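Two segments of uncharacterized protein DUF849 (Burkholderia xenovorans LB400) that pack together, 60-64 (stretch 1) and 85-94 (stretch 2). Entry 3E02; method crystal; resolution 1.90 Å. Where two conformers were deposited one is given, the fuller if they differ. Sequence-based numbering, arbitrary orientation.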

# COMPACT_ATOMS: atom_id res chain seq x y z
N ARG A 60 -22.31 -34.40 -7.87
CA ARG A 60 -21.89 -34.20 -6.47
C ARG A 60 -20.37 -34.35 -6.37
O ARG A 60 -19.82 -35.31 -6.92
CB ARG A 60 -22.57 -35.22 -5.54
CG ARG A 60 -22.36 -34.97 -4.04
CD ARG A 60 -22.76 -36.16 -3.16
NE ARG A 60 -24.18 -36.23 -2.81
CZ ARG A 60 -25.12 -37.05 -3.32
NH1 ARG A 60 -24.86 -37.96 -4.27
NH2 ARG A 60 -26.36 -36.96 -2.84
N PRO A 61 -19.67 -33.40 -5.70
CA PRO A 61 -18.22 -33.58 -5.56
C PRO A 61 -17.81 -34.93 -4.98
O PRO A 61 -18.49 -35.44 -4.09
CB PRO A 61 -17.83 -32.46 -4.60
CG PRO A 61 -18.77 -31.38 -4.90
CD PRO A 61 -20.09 -32.11 -5.10
N SER A 62 -16.75 -35.52 -5.51
CA SER A 62 -16.24 -36.80 -5.04
C SER A 62 -14.71 -36.83 -5.11
O SER A 62 -14.14 -36.40 -6.11
CB SER A 62 -16.78 -37.92 -5.92
OG SER A 62 -16.13 -39.15 -5.65
N GLN A 63 -14.08 -37.34 -4.04
CA GLN A 63 -12.63 -37.58 -4.01
C GLN A 63 -12.32 -39.08 -4.12
O GLN A 63 -11.32 -39.55 -3.61
CB GLN A 63 -11.98 -36.94 -2.76
CG GLN A 63 -11.74 -35.43 -2.83
CD GLN A 63 -10.63 -35.02 -3.79
OE1 GLN A 63 -10.83 -34.98 -5.00
NE2 GLN A 63 -9.46 -34.67 -3.24
N ASP A 64 -13.17 -39.81 -4.85
CA ASP A 64 -12.98 -41.22 -5.09
C ASP A 64 -11.83 -41.34 -6.10
O ASP A 64 -11.97 -40.87 -7.23
CB ASP A 64 -14.27 -41.84 -5.66
CG ASP A 64 -14.19 -43.33 -5.87
OD1 ASP A 64 -13.13 -43.96 -5.62
OD2 ASP A 64 -15.21 -43.90 -6.30
N ILE A 85 -3.73 -32.21 -9.00
CA ILE A 85 -4.81 -32.86 -8.26
C ILE A 85 -5.18 -32.08 -6.99
O ILE A 85 -4.30 -31.70 -6.19
CB ILE A 85 -4.44 -34.33 -7.84
CG1 ILE A 85 -3.94 -35.15 -9.05
CG2 ILE A 85 -5.64 -35.03 -7.18
CD1 ILE A 85 -4.90 -35.22 -10.23
N THR A 86 -6.48 -31.86 -6.81
CA THR A 86 -6.97 -31.17 -5.64
C THR A 86 -6.80 -32.03 -4.38
O THR A 86 -6.95 -33.26 -4.42
CB THR A 86 -8.47 -30.77 -5.75
OG1 THR A 86 -8.84 -30.02 -4.59
CG2 THR A 86 -9.38 -32.00 -5.87
N THR A 87 -6.40 -31.38 -3.30
CA THR A 87 -6.44 -31.97 -1.96
C THR A 87 -7.49 -31.19 -1.13
O THR A 87 -7.54 -31.37 0.07
CB THR A 87 -5.08 -31.96 -1.26
OG1 THR A 87 -4.71 -30.62 -0.96
CG2 THR A 87 -4.01 -32.64 -2.11
N GLY A 88 -8.27 -30.32 -1.79
CA GLY A 88 -9.37 -29.56 -1.19
C GLY A 88 -10.63 -30.39 -1.39
O GLY A 88 -11.35 -30.69 -0.44
N GLY A 89 -10.87 -30.79 -2.63
CA GLY A 89 -12.01 -31.62 -2.99
C GLY A 89 -13.34 -30.92 -2.75
O GLY A 89 -13.46 -29.69 -2.96
N GLY A 90 -14.33 -31.71 -2.36
CA GLY A 90 -15.65 -31.23 -2.01
C GLY A 90 -15.74 -30.71 -0.58
O GLY A 90 -15.11 -31.27 0.35
N LEU A 91 -16.53 -29.65 -0.40
CA LEU A 91 -16.71 -29.04 0.92
C LEU A 91 -17.44 -30.04 1.82
O LEU A 91 -18.46 -30.60 1.42
CB LEU A 91 -17.48 -27.71 0.81
CG LEU A 91 -16.91 -26.61 -0.10
CD1 LEU A 91 -17.75 -25.34 0.03
CD2 LEU A 91 -15.45 -26.31 0.18
N GLY A 92 -16.86 -30.30 3.00
CA GLY A 92 -17.41 -31.24 3.99
C GLY A 92 -16.67 -32.58 4.10
O GLY A 92 -17.00 -33.39 4.99
N MSE A 93 -15.70 -32.82 3.21
CA MSE A 93 -14.92 -34.08 3.23
C MSE A 93 -13.84 -34.05 4.30
O MSE A 93 -13.32 -32.98 4.62
CB MSE A 93 -14.25 -34.32 1.88
CG MSE A 93 -15.24 -34.54 0.77
SE MSE A 93 -14.32 -34.88 -0.89
CE MSE A 93 -15.92 -35.01 -2.06
N SER A 94 -13.50 -35.22 4.82
CA SER A 94 -12.44 -35.37 5.82
C SER A 94 -11.08 -35.30 5.12
O SER A 94 -11.02 -35.42 3.89
CB SER A 94 -12.57 -36.70 6.53
OG SER A 94 -12.46 -37.77 5.59

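Stretch 1 is a short segment, extended at Pro 61 and Ser 62, lying against a glycine-rich loop, and the pairing rests on side chains packing against the backbone of the other stretch and on each other, with a single cross-stretch hydrogen bond. The CA atoms of Pro 61 and Gly 90 are 5.0 Å apart, and those of Gln 63 and Gly 89 are 6.1 Å apart, so stretch 2 runs antiparallel in register here: as stretch 1 advances, its nearest neighbour steps back.

Arg 60 makes no contact; its CA-to-CB bond points sideways, and the residue is exposed. The contact begins at Pro 61, whose CA-to-CB bond points toward stretch 2 and sets its CB 3.6 Å from the CA of Gly 90. That closeness depends on glycine: an ideal CB on Gly 90 would sit 2.7 Å from Pro 61 CB, a clash. The other neighbour of Pro 61 is Met 93, present as selenomethionine. The methyl Met 93 CE lies 4.1 Å from Pro 61 CB, an apolar contact, and 3.3 Å from the backbone O of Pro 61.

The CA-to-CB bond of Ser 62 points away, leaving backbone to meet the loop; Ser 62 CA is 3.5 Å from Met 93 CE. The hydroxyl works locally instead, with Ser 62 OG accepting a hydrogen bond from Asp 64 N at 3.1 Å.

Gln 63 is the centrepiece, buried and more extensively covered by the other stretch than any other residue here. With chi1 and chi2 both m, the side chain folds along the loop and delivers its amide to Thr 86: Gln 63 NE2 donates to Thr 86 O at 3.1 Å with an angle of 158°, answering a backbone carbonyl in a buried setting. On the way it passes glycine, with Gln 63 CD 3.8 Å from Gly 89 CA. An ideal CB on Gly 89 would fall 2.6 Å from Gln 63 CG, and its positive phi independently favours glycine. Gln 63 CG also packs 3.3 Å from Met 93 SE, so the aliphatic part of a polar side chain serves as apolar surface.

Within the loop, Thr 86 OG1 accepts hydrogen bonds from both Gly 88 N and Gly 89 N, each at 2.9 Å; a type II turn spans Gly 90 to Met 93, with a weak bond of 3.3 Å from Met 93 N to Gly 90 O, and the extended Met 93 side chain (chi2 and chi3 both t) reaches stretch 1. Asp 64 closes the segment without touching stretch 2, serving instead as the N-cap of the helix that follows.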